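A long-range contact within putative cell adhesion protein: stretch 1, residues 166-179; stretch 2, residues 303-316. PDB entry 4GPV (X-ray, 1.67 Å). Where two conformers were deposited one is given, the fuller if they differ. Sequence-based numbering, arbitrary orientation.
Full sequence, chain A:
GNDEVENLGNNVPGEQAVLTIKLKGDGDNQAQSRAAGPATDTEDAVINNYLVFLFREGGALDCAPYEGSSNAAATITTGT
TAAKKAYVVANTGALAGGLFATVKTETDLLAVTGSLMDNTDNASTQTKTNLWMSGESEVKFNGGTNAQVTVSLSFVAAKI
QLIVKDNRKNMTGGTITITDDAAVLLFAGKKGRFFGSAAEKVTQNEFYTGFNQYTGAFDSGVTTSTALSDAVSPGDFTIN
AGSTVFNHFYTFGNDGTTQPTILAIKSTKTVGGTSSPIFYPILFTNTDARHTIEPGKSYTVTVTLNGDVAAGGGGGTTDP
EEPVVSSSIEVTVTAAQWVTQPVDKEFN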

# COMPACT_ATOMS: atom_id res chain seq x y z
N ASP A 166 18.34 3.50 -17.77
CA ASP A 166 18.02 3.92 -19.11
C ASP A 166 19.22 3.80 -20.06
O ASP A 166 20.14 4.62 -19.99
CB ASP A 166 17.46 5.34 -19.13
CG ASP A 166 16.87 5.71 -20.49
OD1 ASP A 166 16.76 4.81 -21.36
OD2 ASP A 166 16.51 6.89 -20.68
N ASN A 167 19.15 2.82 -20.99
CA ASN A 167 20.20 2.56 -21.98
C ASN A 167 19.71 2.88 -23.39
O ASN A 167 20.32 2.47 -24.37
CB ASN A 167 20.72 1.12 -21.90
CG ASN A 167 21.36 0.78 -20.58
OD1 ASN A 167 21.90 1.63 -19.87
ND2 ASN A 167 21.34 -0.50 -20.25
N ARG A 168 18.58 3.60 -23.48
CA ARG A 168 18.07 4.03 -24.78
C ARG A 168 18.98 5.13 -25.32
O ARG A 168 19.52 5.92 -24.55
CB ARG A 168 16.62 4.54 -24.68
CG ARG A 168 15.57 3.47 -24.34
CD ARG A 168 14.22 4.08 -23.96
NE ARG A 168 14.37 4.95 -22.79
CZ ARG A 168 13.44 5.79 -22.33
NH1 ARG A 168 12.26 5.89 -22.93
NH2 ARG A 168 13.69 6.53 -21.26
N LYS A 169 19.18 5.16 -26.64
CA LYS A 169 20.03 6.17 -27.26
C LYS A 169 19.22 7.01 -28.20
O LYS A 169 18.25 6.51 -28.76
CB LYS A 169 21.19 5.49 -28.04
CG LYS A 169 22.10 4.59 -27.21
CD LYS A 169 23.25 4.01 -28.05
CE LYS A 169 22.84 2.88 -28.96
NZ LYS A 169 23.99 2.31 -29.70
N ASN A 170 19.67 8.25 -28.45
CA ASN A 170 19.08 9.16 -29.43
C ASN A 170 17.56 9.30 -29.26
O ASN A 170 16.80 9.10 -30.22
CB ASN A 170 19.42 8.70 -30.84
CG ASN A 170 20.89 8.49 -31.10
OD1 ASN A 170 21.76 9.26 -30.64
ND2 ASN A 170 21.21 7.43 -31.81
N MSE A 171 17.15 9.63 -28.04
CA MSE A 171 15.73 9.80 -27.73
C MSE A 171 15.17 11.08 -28.36
O MSE A 171 13.96 11.16 -28.58
CB MSE A 171 15.49 9.80 -26.23
CG MSE A 171 15.60 8.44 -25.62
SE MSE A 171 15.49 8.59 -23.72
CE MSE A 171 13.60 9.23 -23.52
N THR A 172 16.02 12.07 -28.64
CA THR A 172 15.65 13.34 -29.27
C THR A 172 16.61 13.63 -30.43
O THR A 172 17.70 13.03 -30.52
CB THR A 172 15.64 14.51 -28.26
OG1 THR A 172 16.96 14.80 -27.83
CG2 THR A 172 14.73 14.28 -27.05
N GLY A 173 16.18 14.52 -31.32
CA GLY A 173 16.99 14.94 -32.46
C GLY A 173 16.77 14.16 -33.74
O GLY A 173 17.10 14.66 -34.81
N GLY A 174 16.24 12.93 -33.62
CA GLY A 174 15.99 12.05 -34.77
C GLY A 174 14.57 12.11 -35.30
O GLY A 174 13.78 12.97 -34.90
N THR A 175 14.26 11.19 -36.23
CA THR A 175 12.95 11.08 -36.89
C THR A 175 11.89 10.68 -35.87
O THR A 175 10.74 11.15 -35.94
CB THR A 175 13.06 10.08 -38.05
OG1 THR A 175 14.05 10.56 -38.97
CG2 THR A 175 11.74 9.88 -38.77
N ILE A 176 12.26 9.79 -34.96
CA ILE A 176 11.40 9.32 -33.89
C ILE A 176 11.93 9.93 -32.62
O ILE A 176 13.13 9.87 -32.36
CB ILE A 176 11.34 7.78 -33.83
CG1 ILE A 176 10.84 7.21 -35.18
CG2 ILE A 176 10.50 7.29 -32.63
CD1 ILE A 176 11.24 5.75 -35.43
N THR A 177 11.02 10.54 -31.84
CA THR A 177 11.41 11.12 -30.57
C THR A 177 10.51 10.54 -29.48
O THR A 177 9.34 10.23 -29.72
CB THR A 177 11.44 12.65 -30.62
OG1 THR A 177 12.12 13.13 -29.46
CG2 THR A 177 10.06 13.28 -30.71
N ILE A 178 11.10 10.34 -28.31
CA ILE A 178 10.37 9.85 -27.14
C ILE A 178 10.71 10.79 -26.03
O ILE A 178 11.89 11.11 -25.83
CB ILE A 178 10.62 8.34 -26.78
CG1 ILE A 178 10.13 7.44 -27.92
CG2 ILE A 178 9.93 7.95 -25.46
CD1 ILE A 178 10.51 5.93 -27.77
N THR A 179 9.68 11.28 -25.34
CA THR A 179 9.80 12.10 -24.15
C THR A 179 9.11 11.33 -23.02
O THR A 179 7.94 10.99 -23.15
CB THR A 179 9.20 13.51 -24.37
OG1 THR A 179 9.91 14.16 -25.43
CG2 THR A 179 9.24 14.38 -23.10
N VAL A 303 13.75 -1.51 -13.95
CA VAL A 303 13.38 -1.51 -15.37
C VAL A 303 14.62 -1.05 -16.14
O VAL A 303 15.11 0.06 -15.87
CB VAL A 303 12.18 -0.55 -15.60
CG1 VAL A 303 11.78 -0.52 -17.09
CG2 VAL A 303 10.99 -0.94 -14.73
N THR A 304 15.16 -1.91 -17.02
CA THR A 304 16.30 -1.58 -17.86
C THR A 304 15.73 -1.40 -19.25
O THR A 304 15.16 -2.35 -19.80
CB THR A 304 17.41 -2.65 -17.78
OG1 THR A 304 17.81 -2.77 -16.42
CG2 THR A 304 18.64 -2.31 -18.64
N LEU A 305 15.91 -0.20 -19.81
CA LEU A 305 15.43 0.13 -21.15
C LEU A 305 16.58 0.21 -22.14
O LEU A 305 17.62 0.74 -21.79
CB LEU A 305 14.75 1.50 -21.08
CG LEU A 305 13.60 1.63 -20.09
CD1 LEU A 305 13.05 3.01 -20.13
CD2 LEU A 305 12.51 0.59 -20.39
N ASN A 306 16.40 -0.27 -23.37
CA ASN A 306 17.46 -0.11 -24.36
C ASN A 306 16.84 0.06 -25.74
O ASN A 306 15.62 -0.02 -25.89
CB ASN A 306 18.51 -1.24 -24.30
CG ASN A 306 18.17 -2.49 -25.06
OD1 ASN A 306 17.05 -2.96 -25.03
ND2 ASN A 306 19.16 -3.09 -25.72
N GLY A 307 17.69 0.37 -26.71
CA GLY A 307 17.30 0.59 -28.09
C GLY A 307 17.69 1.97 -28.60
O GLY A 307 17.74 2.93 -27.84
N ASP A 308 17.97 2.07 -29.91
CA ASP A 308 18.26 3.35 -30.55
C ASP A 308 16.91 3.91 -30.95
O ASP A 308 16.29 3.39 -31.88
CB ASP A 308 19.22 3.19 -31.75
CG ASP A 308 19.65 4.48 -32.46
OD1 ASP A 308 18.99 5.53 -32.26
OD2 ASP A 308 20.62 4.42 -33.26
N VAL A 309 16.43 4.92 -30.21
CA VAL A 309 15.09 5.49 -30.42
C VAL A 309 14.94 6.10 -31.81
O VAL A 309 13.99 5.75 -32.49
CB VAL A 309 14.70 6.49 -29.30
CG1 VAL A 309 13.43 7.27 -29.67
CG2 VAL A 309 14.52 5.75 -27.98
N ALA A 310 15.89 6.98 -32.23
CA ALA A 310 15.84 7.64 -33.53
C ALA A 310 15.71 6.63 -34.67
O ALA A 310 15.05 6.92 -35.66
CB ALA A 310 17.08 8.50 -33.73
N ALA A 311 16.28 5.41 -34.47
CA ALA A 311 16.29 4.29 -35.42
C ALA A 311 15.12 3.29 -35.28
O ALA A 311 15.10 2.30 -36.00
CB ALA A 311 17.62 3.55 -35.31
N GLY A 312 14.15 3.56 -34.41
CA GLY A 312 12.98 2.69 -34.21
C GLY A 312 13.00 1.71 -33.05
O GLY A 312 12.06 0.93 -32.87
N GLY A 313 14.07 1.73 -32.27
CA GLY A 313 14.18 0.85 -31.10
C GLY A 313 13.64 1.53 -29.85
O GLY A 313 13.24 2.69 -29.91
N GLY A 314 13.62 0.80 -28.74
CA GLY A 314 13.18 1.30 -27.44
C GLY A 314 11.82 1.99 -27.35
O GLY A 314 11.66 2.90 -26.55
N GLY A 315 10.85 1.52 -28.14
CA GLY A 315 9.52 2.11 -28.26
C GLY A 315 8.41 1.70 -27.31
O GLY A 315 7.29 2.21 -27.43
N GLY A 316 8.68 0.80 -26.38
CA GLY A 316 7.69 0.37 -25.39
C GLY A 316 6.47 -0.30 -26.02
O GLY A 316 6.59 -0.95 -27.06

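Two strand segments more than 130 residues apart run side by side in parallel here, and their backbone bonds continue as far as Ala310, into a type I turn that opens a run of glycines at Gly312. The ladder has a gap: Gly307 N and Asn167 O are 4.1 Å apart. Before it, Asn167 N donates to Leu305 O (2.7 Å); the pairing resumes with Lys169 N to Gly307 O (2.9 Å), and Val309 N returns a bond to Lys169 O (2.8 Å). A last, weak bond joins Ala310 N to Asn170 O (3.1 Å), just where Val309 to Gly312 form the turn.

Side chains reinforce this seam. Asn170, with chi1 in m, points toward the second stretch, and its ND2 reaches Asp308 OD1 at 3.0 Å, adding a polar clasp at the exposed margin. Asp166 and Arg168, on the same face of the sheet, form a salt bridge, Arg168 NE lying 2.8 Å from Asp166 OD1; the same OD1 accepts the Arg168 backbone N at 3.0 Å. The guanidinium is thus paired with Asp166, and Leu305 CD1 covers one of its faces, 3.5 Å from Arg168 NE.

Val309 is the hydrophobic plug. Pointing toward the first stretch, this compact branched residue sets CG2 3.7 Å from Met171 CG, a selenomethionine, and CG1 3.7 Å from Ile178 CD1 and 4.2 Å from Ile176 CG2. Ile176 and Ile178 alternate with Thr177, which points away, so both isoleucines face the second stretch.

Close approach also depends on small residues. Ala310 CB sits 3.9 Å from Gly174 CA, where an ideal CB on Gly174 would clash with it. Gly314 has positive phi, and a CB there would crowd Arg168 CG. Together the stretches bury 847 Å², illustrating how backbone pairing, a buried salt bridge and one well-packed valine can cooperate in a long-range contact.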